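Local coordinates for protein aldehyde dehydrogenase (Trypanosoma brucei, PDB 5MYP) that probably oxidises aldehydes with NAD+ as cofactor, as a two-subunit member of the aldehyde dehydrogenase family, at residues R44-L49 with Q136-A141; E52-F57 with R67-T72. All blocks are in the same frame, centred on the assembly; numbering follows the deposited sequence.

Contact 1: R44-L49 with Q136-A141; sequences RSLLNL and QPLLGA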
ATOM      1  N   ARG A  44     -18.878 -16.232 -11.335  0.70 19.01           N
ATOM      2  CA  ARG A  44     -20.169 -16.943 -11.374  0.70 19.54           C
ATOM      3  C   ARG A  44     -20.060 -18.372 -10.830  0.70 18.73           C
ATOM      4  O   ARG A  44     -20.963 -18.847 -10.143  0.70 18.28           O
ATOM      5  CB  ARG A  44     -20.742 -16.981 -12.796  0.70 20.85           C
ATOM      6  CG  ARG A  44     -21.342 -15.658 -13.260  0.70 22.18           C
ATOM      7  CD  ARG A  44     -22.226 -15.823 -14.490  0.70 23.39           C
ATOM      8  NE  ARG A  44     -21.700 -16.786 -15.463  0.70 24.27           N
ATOM      9  CZ  ARG A  44     -20.945 -16.503 -16.531  0.70 25.18           C
ATOM     10  NH1 ARG A  44     -20.581 -15.252 -16.838  0.70 25.74           N
ATOM     11  NH2 ARG A  44     -20.547 -17.501 -17.321  0.70 25.51           N
ATOM     12  N   SER A  45     -18.946 -19.062 -11.140  0.50 18.10           N
ATOM     13  CA  SER A  45     -18.677 -20.418 -10.626  0.50 17.72           C
ATOM     14  C   SER A  45     -18.447 -20.431  -9.117  0.50 17.42           C
ATOM     15  O   SER A  45     -18.877 -21.360  -8.435  0.50 17.47           O
ATOM     16  CB  SER A  45     -17.468 -21.042 -11.329  0.50 17.64           C
ATOM     17  OG  SER A  45     -17.626 -21.025 -12.735  0.50 17.42           O
ATOM     18  N   LEU A  46     -17.771 -19.407  -8.596  1.00 17.05           N
ATOM     19  CA  LEU A  46     -17.595 -19.250  -7.143  1.00 16.61           C
ATOM     20  C   LEU A  46     -18.911 -18.894  -6.433  1.00 16.30           C
ATOM     21  O   LEU A  46     -19.130 -19.313  -5.301  1.00 15.75           O
ATOM     22  CB  LEU A  46     -16.493 -18.234  -6.816  1.00 16.46           C
ATOM     23  CG  LEU A  46     -15.077 -18.738  -7.098  1.00 16.50           C
ATOM     24  CD1 LEU A  46     -14.054 -17.617  -7.009  1.00 16.45           C
ATOM     25  CD2 LEU A  46     -14.693 -19.879  -6.166  1.00 16.68           C
ATOM     26  N   LEU A  47     -19.785 -18.136  -7.095  1.00 16.38           N
ATOM     27  CA  LEU A  47     -21.155 -17.942  -6.602  1.00 16.71           C
ATOM     28  C   LEU A  47     -21.875 -19.288  -6.493  1.00 16.79           C
ATOM     29  O   LEU A  47     -22.498 -19.579  -5.466  1.00 16.46           O
ATOM     30  CB  LEU A  47     -21.950 -16.991  -7.503  1.00 16.92           C
ATOM     31  CG  LEU A  47     -23.414 -16.703  -7.156  1.00 17.14           C
ATOM     32  CD1 LEU A  47     -23.553 -16.174  -5.745  1.00 17.35           C
ATOM     33  CD2 LEU A  47     -23.990 -15.710  -8.153  1.00 17.66           C
ATOM     34  N   ASN A  48     -21.760 -20.107  -7.541  1.00 17.28           N
ATOM     35  CA  ASN A  48     -22.327 -21.464  -7.530  1.00 17.66           C
ATOM     36  C   ASN A  48     -21.718 -22.326  -6.418  1.00 17.55           C
ATOM     37  O   ASN A  48     -22.441 -23.068  -5.755  1.00 17.35           O
ATOM     38  CB  ASN A  48     -22.159 -22.162  -8.891  1.00 18.16           C
ATOM     39  CG  ASN A  48     -22.912 -21.469 -10.022  1.00 18.76           C
ATOM     40  OD1 ASN A  48     -22.618 -21.695 -11.202  1.00 19.33           O
ATOM     41  ND2 ASN A  48     -23.879 -20.625  -9.676  1.00 18.86           N
ATOM     42  N   LEU A  49     -20.404 -22.219  -6.208  1.00 17.55           N
ATOM     43  CA  LEU A  49     -19.724 -22.903  -5.090  1.00 17.64           C
ATOM     44  C   LEU A  49     -20.405 -22.608  -3.751  1.00 17.57           C
ATOM     45  O   LEU A  49     -20.686 -23.523  -2.977  1.00 17.17           O
ATOM     46  CB  LEU A  49     -18.239 -22.509  -5.021  1.00 17.92           C
ATOM     47  CG  LEU A  49     -17.420 -22.877  -3.774  1.00 18.17           C
ATOM     48  CD1 LEU A  49     -17.306 -24.377  -3.618  1.00 18.52           C
ATOM     49  CD2 LEU A  49     -16.031 -22.264  -3.834  1.00 18.34           C
ATOM     50  N   GLN A 136     -13.643 -14.078   0.376  1.00 14.70           N
ATOM     51  CA  GLN A 136     -13.871 -12.653   0.069  1.00 14.53           C
ATOM     52  C   GLN A 136     -12.637 -11.990  -0.572  1.00 13.90           C
ATOM     53  O   GLN A 136     -12.783 -11.329  -1.599  1.00 13.86           O
ATOM     54  CB  GLN A 136     -14.393 -11.862   1.282  1.00 14.98           C
ATOM     55  CG  GLN A 136     -14.828 -10.443   0.938  1.00 15.45           C
ATOM     56  CD  GLN A 136     -15.677  -9.783   2.007  1.00 15.75           C
ATOM     57  OE1 GLN A 136     -15.557 -10.077   3.191  1.00 16.73           O
ATOM     58  NE2 GLN A 136     -16.478  -8.816   1.598  1.00 16.36           N
ATOM     59  N   PRO A 137     -11.426 -12.190  -0.001  1.00 13.16           N
ATOM     60  CA  PRO A 137     -10.214 -11.704  -0.685  1.00 12.91           C
ATOM     61  C   PRO A 137      -9.978 -12.352  -2.056  1.00 12.45           C
ATOM     62  O   PRO A 137      -9.616 -11.660  -3.003  1.00 12.38           O
ATOM     63  CB  PRO A 137      -9.075 -12.087   0.276  1.00 12.92           C
ATOM     64  CG  PRO A 137      -9.724 -12.284   1.596  1.00 13.02           C
ATOM     65  CD  PRO A 137     -11.105 -12.783   1.310  1.00 13.15           C
ATOM     66  N   LEU A 138     -10.180 -13.668  -2.143  1.00 12.06           N
ATOM     67  CA  LEU A 138     -10.013 -14.402  -3.399  1.00 11.79           C
ATOM     68  C   LEU A 138     -10.885 -13.833  -4.525  1.00 11.70           C
ATOM     69  O   LEU A 138     -10.395 -13.613  -5.631  1.00 11.51           O
ATOM     70  CB  LEU A 138     -10.321 -15.891  -3.202  1.00 11.75           C
ATOM     71  CG  LEU A 138     -10.213 -16.791  -4.438  1.00 11.72           C
ATOM     72  CD1 LEU A 138      -8.790 -16.781  -4.991  1.00 11.74           C
ATOM     73  CD2 LEU A 138     -10.667 -18.202  -4.106  1.00 11.67           C
ATOM     74  N   LEU A 139     -12.165 -13.597  -4.237  1.00 11.67           N
ATOM     75  CA  LEU A 139     -13.092 -13.036  -5.231  1.00 11.78           C
ATOM     76  C   LEU A 139     -12.547 -11.737  -5.828  1.00 11.54           C
ATOM     77  O   LEU A 139     -12.554 -11.555  -7.047  1.00 11.36           O
ATOM     78  CB  LEU A 139     -14.470 -12.787  -4.615  1.00 12.20           C
ATOM     79  CG  LEU A 139     -15.288 -14.027  -4.260  1.00 12.46           C
ATOM     80  CD1 LEU A 139     -16.448 -13.652  -3.352  1.00 12.69           C
ATOM     81  CD2 LEU A 139     -15.777 -14.722  -5.520  1.00 12.80           C
ATOM     82  N   GLY A 140     -12.057 -10.859  -4.955  1.00 11.13           N
ATOM     83  CA  GLY A 140     -11.423  -9.614  -5.369  1.00 10.96           C
ATOM     84  C   GLY A 140     -10.187  -9.796  -6.236  1.00 10.63           C
ATOM     85  O   GLY A 140     -10.029  -9.110  -7.241  1.00 10.44           O
ATOM     86  N   ALA A 141      -9.314 -10.720  -5.840  1.00 10.48           N
ATOM     87  CA  ALA A 141      -8.088 -11.004  -6.600  1.00 10.34           C
ATOM     88  C   ALA A 141      -8.399 -11.514  -8.013  1.00 10.21           C
ATOM     89  O   ALA A 141      -7.752 -11.112  -8.974  1.00 10.11           O
ATOM     90  CB  ALA A 141      -7.213 -12.005  -5.854  1.00 10.32           C
TER
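This helix-to-helix packing contact lies in the N-terminal, Rossmann-like part of the aldehyde dehydrogenase fold. Helix 36-52 brings Leu46 against Leu138 and Leu139 of helix 132-143. The contact is apolar and buried, and it is carried by methyl groups.

Leu46 points toward the other helix. With CG opposite the carbonyl carbon (chi1 -72°), it sends CD1 across to the other helix. CD1 of Leu46 meets CD2 of Leu139 at 3.7 Å. The same Leu139 CD2 also lies 3.8 Å from CB of Leu46, so one methyl touches both the base and the end of the Leu46 side chain. The two leucines slide past each other in opposite directions, so their branches lie alongside rather than end to end. Leu138 adds a looser touch, with its CD2 at 4.5 Å from CD1 of Leu46. The segments' closest CA pair is Leu46 CA and Leu139 CA, 7.9 Å apart.

Other elements close in around the leucines. Leu46 also packs on Leu167 of helix 157-170, and Leu139 on Val84 of helix 69-95. Leu138 turns its side chain to Ala148 and Ile150 of strand 147-151. Helix 36-52 is thereby joined through leucine methyls to a helix that packs on the parallel strands of a Rossmann-like alpha/beta domain.

Contact 2: E52-F57 with R67-T72; sequences ENTDEF and RHRDET
Asp55 has its CG opposite the carbonyl carbon (chi1 -68°), and this swings the carboxylate toward Arg69 although its CB points away. Arg69 has CG opposite the backbone N and an extended chain from CG to NE, which carries its guanidinium across to helix 54-65.

NH1 of Arg69 gives a hydrogen bond to OD1 of Asp55 at 2.8 Å, as part of a salt bridge. The bond is bent, with an N-H...O angle of 139°. OD1 is met on its anti side, and NH1 lies out of the carboxylate plane. The carboxylate and guanidinium planes stand 62° apart, so the groups do not form a flat, two-bond pair. NH2 of Arg69 is 3.6 Å from OD1 of Asp55 and bonds instead to Asn486 of the second subunit.

A water adds a second link. It donates to the backbone O of Asp55 at 2.8 Å and accepts from NH1 of Arg69 at 3.1 Å. NH1 therefore reaches both the side chain and the main chain of Asp55, one directly and one through water. CG2 of Thr54 approaches NH1 of Arg69 obliquely at 4.4 Å, while its OG1 bonds to Val50 O.

His68 is the N-cap residue of helix 69-95. Its ND1 accepts from N of Asp70 at 3.2 Å, a side-chain cap on the first turn that carries Arg69. The His68 ring also stacks on Tyr477 of the second subunit. The arrangement is a salt bridge between the first turns of two successive helices at the dimer interface, with a water joining the same NH1 to the main chain.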
ATOM      1  N   GLU A  52     -24.692 -23.510  -4.103  1.00 19.46           N
ATOM      2  CA  GLU A  52     -24.990 -24.947  -4.213  1.00 19.42           C
ATOM      3  C   GLU A  52     -24.597 -25.739  -2.968  1.00 19.14           C
ATOM      4  O   GLU A  52     -25.166 -26.800  -2.717  1.00 19.05           O
ATOM      5  CB  GLU A  52     -24.305 -25.570  -5.438  1.00 19.67           C
ATOM      6  CG  GLU A  52     -24.801 -25.023  -6.765  1.00 19.74           C
ATOM      7  CD  GLU A  52     -24.055 -25.575  -7.966  1.00 19.91           C
ATOM      8  OE1 GLU A  52     -23.285 -26.552  -7.836  1.00 19.63           O
ATOM      9  OE2 GLU A  52     -24.247 -25.019  -9.062  1.00 20.67           O
ATOM     10  N   ASN A  53     -23.634 -25.230  -2.195  1.00 18.57           N
ATOM     11  CA  ASN A  53     -23.114 -25.940  -1.024  1.00 18.25           C
ATOM     12  C   ASN A  53     -23.313 -25.190   0.306  1.00 17.90           C
ATOM     13  O   ASN A  53     -22.605 -25.460   1.279  1.00 17.35           O
ATOM     14  CB  ASN A  53     -21.635 -26.262  -1.255  1.00 18.14           C
ATOM     15  CG  ASN A  53     -21.402 -26.989  -2.570  1.00 18.27           C
ATOM     16  OD1 ASN A  53     -21.643 -28.187  -2.671  1.00 18.20           O
ATOM     17  ND2 ASN A  53     -20.942 -26.264  -3.582  1.00 17.92           N
ATOM     18  N   THR A  54     -24.293 -24.284   0.353  1.00 17.96           N
ATOM     19  CA  THR A  54     -24.566 -23.481   1.556  1.00 18.18           C
ATOM     20  C   THR A  54     -24.852 -24.347   2.786  1.00 18.48           C
ATOM     21  O   THR A  54     -24.323 -24.070   3.867  1.00 18.04           O
ATOM     22  CB  THR A  54     -25.718 -22.467   1.320  1.00 18.16           C
ATOM     23  OG1 THR A  54     -25.251 -21.407   0.479  1.00 17.88           O
ATOM     24  CG2 THR A  54     -26.238 -21.853   2.635  1.00 18.16           C
ATOM     25  N   ASP A  55     -25.678 -25.386   2.619  1.00 18.98           N
ATOM     26  CA  ASP A  55     -26.040 -26.271   3.735  1.00 19.43           C
ATOM     27  C   ASP A  55     -24.832 -26.980   4.337  1.00 18.68           C
ATOM     28  O   ASP A  55     -24.661 -26.978   5.555  1.00 17.94           O
ATOM     29  CB  ASP A  55     -27.080 -27.312   3.307  1.00 20.66           C
ATOM     30  CG  ASP A  55     -28.446 -26.699   3.002  1.00 21.89           C
ATOM     31  OD1 ASP A  55     -28.694 -25.519   3.329  1.00 22.67           O
ATOM     32  OD2 ASP A  55     -29.290 -27.417   2.429  1.00 23.67           O
ATOM     33  N   GLU A  56     -24.003 -27.572   3.479  0.50 18.45           N
ATOM     34  CA  GLU A  56     -22.811 -28.301   3.927  0.50 18.37           C
ATOM     35  C   GLU A  56     -21.731 -27.380   4.515  0.50 17.99           C
ATOM     36  O   GLU A  56     -21.038 -27.769   5.458  0.50 17.66           O
ATOM     37  CB  GLU A  56     -22.230 -29.142   2.785  0.50 18.56           C
ATOM     38  CG  GLU A  56     -21.440 -30.354   3.267  0.50 18.74           C
ATOM     39  CD  GLU A  56     -20.962 -31.246   2.134  0.50 18.81           C
ATOM     40  OE1 GLU A  56     -21.305 -30.969   0.967  0.50 19.03           O
ATOM     41  OE2 GLU A  56     -20.238 -32.225   2.412  0.50 19.04           O
ATOM     42  N   PHE A  57     -21.591 -26.172   3.966  1.00 17.72           N
ATOM     43  CA  PHE A  57     -20.659 -25.166   4.532  1.00 17.70           C
ATOM     44  C   PHE A  57     -21.081 -24.731   5.944  1.00 17.25           C
ATOM     45  O   PHE A  57     -20.240 -24.634   6.836  1.00 16.62           O
ATOM     46  CB  PHE A  57     -20.509 -23.927   3.632  1.00 17.73           C
ATOM     47  CG  PHE A  57     -19.458 -24.067   2.558  1.00 17.88           C
ATOM     48  CD1 PHE A  57     -18.143 -24.400   2.880  1.00 18.01           C
ATOM     49  CD2 PHE A  57     -19.778 -23.830   1.224  1.00 17.96           C
ATOM     50  CE1 PHE A  57     -17.175 -24.524   1.891  1.00 18.23           C
ATOM     51  CE2 PHE A  57     -18.813 -23.946   0.231  1.00 18.08           C
ATOM     52  CZ  PHE A  57     -17.511 -24.290   0.568  1.00 18.20           C
ATOM     53  N   ARG A  67     -21.018 -22.566  15.617  0.50 19.73           N
ATOM     54  CA  ARG A  67     -21.771 -21.387  15.235  0.50 19.95           C
ATOM     55  C   ARG A  67     -23.067 -21.858  14.578  0.50 20.32           C
ATOM     56  O   ARG A  67     -23.049 -22.776  13.751  0.50 20.25           O
ATOM     57  CB  ARG A  67     -20.921 -20.539  14.286  0.50 20.12           C
ATOM     58  CG  ARG A  67     -21.547 -19.225  13.867  0.50 20.16           C
ATOM     59  CD  ARG A  67     -20.556 -18.065  13.915  0.50 20.02           C
ATOM     60  NE  ARG A  67     -19.228 -18.342  13.363  0.50 19.81           N
ATOM     61  CZ  ARG A  67     -18.950 -18.441  12.068  0.50 19.74           C
ATOM     62  NH1 ARG A  67     -19.914 -18.334  11.169  0.50 19.62           N
ATOM     63  NH2 ARG A  67     -17.706 -18.670  11.674  0.50 19.80           N
ATOM     64  N   HIS A  68     -24.188 -21.246  14.965  1.00 20.40           N
ATOM     65  CA  HIS A  68     -25.509 -21.615  14.433  1.00 20.86           C
ATOM     66  C   HIS A  68     -25.605 -21.260  12.946  1.00 21.17           C
ATOM     67  O   HIS A  68     -25.027 -20.261  12.508  1.00 20.23           O
ATOM     68  CB  HIS A  68     -26.617 -20.898  15.217  1.00 21.04           C
ATOM     69  CG  HIS A  68     -27.989 -21.460  14.995  1.00 21.23           C
ATOM     70  ND1 HIS A  68     -28.768 -21.126  13.908  1.00 21.05           N
ATOM     71  CD2 HIS A  68     -28.732 -22.312  15.740  1.00 21.07           C
ATOM     72  CE1 HIS A  68     -29.923 -21.763  13.982  1.00 21.18           C
ATOM     73  NE2 HIS A  68     -29.928 -22.487  15.085  1.00 21.24           N
ATOM     74  N   ARG A  69     -26.320 -22.094  12.189  1.00 21.69           N
ATOM     75  CA  ARG A  69     -26.509 -21.920  10.740  1.00 22.34           C
ATOM     76  C   ARG A  69     -26.909 -20.498  10.342  1.00 21.97           C
ATOM     77  O   ARG A  69     -26.348 -19.921   9.412  1.00 21.55           O
ATOM     78  CB  ARG A  69     -27.566 -22.903  10.228  1.00 23.56           C
ATOM     79  CG  ARG A  69     -28.110 -22.579   8.848  1.00 24.59           C
ATOM     80  CD  ARG A  69     -29.184 -23.563   8.440  1.00 25.74           C
ATOM     81  NE  ARG A  69     -29.909 -23.084   7.268  1.00 26.81           N
ATOM     82  CZ  ARG A  69     -29.582 -23.332   5.999  1.00 27.83           C
ATOM     83  NH1 ARG A  69     -28.524 -24.079   5.688  1.00 28.47           N
ATOM     84  NH2 ARG A  69     -30.333 -22.830   5.022  1.00 28.44           N
ATOM     85  N   ASP A  70     -27.906 -19.963  11.041  1.00 21.45           N
ATOM     86  CA  ASP A  70     -28.408 -18.608  10.794  1.00 21.57           C
ATOM     87  C   ASP A  70     -27.352 -17.528  11.045  1.00 20.59           C
ATOM     88  O   ASP A  70     -27.303 -16.537  10.316  1.00 20.37           O
ATOM     89  CB  ASP A  70     -29.651 -18.324  11.653  1.00 22.34           C
ATOM     90  CG  ASP A  70     -30.847 -19.203  11.279  1.00 22.63           C
ATOM     91  OD1 ASP A  70     -30.789 -19.932  10.266  1.00 23.12           O
ATOM     92  OD2 ASP A  70     -31.847 -19.163  12.020  1.00 23.91           O
ATOM     93  N   GLU A  71     -26.516 -17.720  12.066  1.00 19.77           N
ATOM     94  CA  GLU A  71     -25.397 -16.804  12.328  1.00 19.20           C
ATOM     95  C   GLU A  71     -24.395 -16.845  11.170  1.00 18.80           C
ATOM     96  O   GLU A  71     -23.933 -15.803  10.707  1.00 18.64           O
ATOM     97  CB  GLU A  71     -24.700 -17.140  13.650  1.00 19.02           C
ATOM     98  CG  GLU A  71     -23.826 -16.011  14.185  1.00 18.91           C
ATOM     99  CD  GLU A  71     -23.304 -16.270  15.590  1.00 18.98           C
ATOM    100  OE1 GLU A  71     -24.111 -16.611  16.480  1.00 18.79           O
ATOM    101  OE2 GLU A  71     -22.085 -16.123  15.813  1.00 18.71           O
ATOM    102  N   THR A  72     -24.082 -18.051  10.703  1.00 18.10           N
ATOM    103  CA  THR A  72     -23.188 -18.241   9.557  1.00 18.00           C
ATOM    104  C   THR A  72     -23.763 -17.657   8.264  1.00 18.04           C
ATOM    105  O   THR A  72     -23.020 -17.090   7.458  1.00 17.23           O
ATOM    106  CB  THR A  72     -22.856 -19.734   9.358  1.00 17.80           C
ATOM    107  OG1 THR A  72     -22.233 -20.235  10.545  1.00 17.55           O
ATOM    108  CG2 THR A  72     -21.914 -19.949   8.167  1.00 17.68           C
TER
HETATM  109  O   HOH W   1     -26.921 -26.418   7.027  1.00 25.94           O

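Overall arrangement
The two contacts lie about 17 Å apart, centre to centre, in the helical layer formed by the early part of the chain. Helices 36-52, 54-65 and 69-95 follow one another. Contact 1 starts on the first and ends on the later helix 132-143. Both segments of contact 2 come between these ends. The contacts touch across the join of helices 36-52 and 54-65: Leu49 O lies 3.7 Å from Phe57 CE2. Contact 1 is buried, and no other chain of the assembly touches its segments, whereas contact 2 is partly buried and meets the second subunit. The same helical layer thus joins the subunit core to the dimer interface. Both contacts lie away from the predicted active-site residues Glu223 and Cys259.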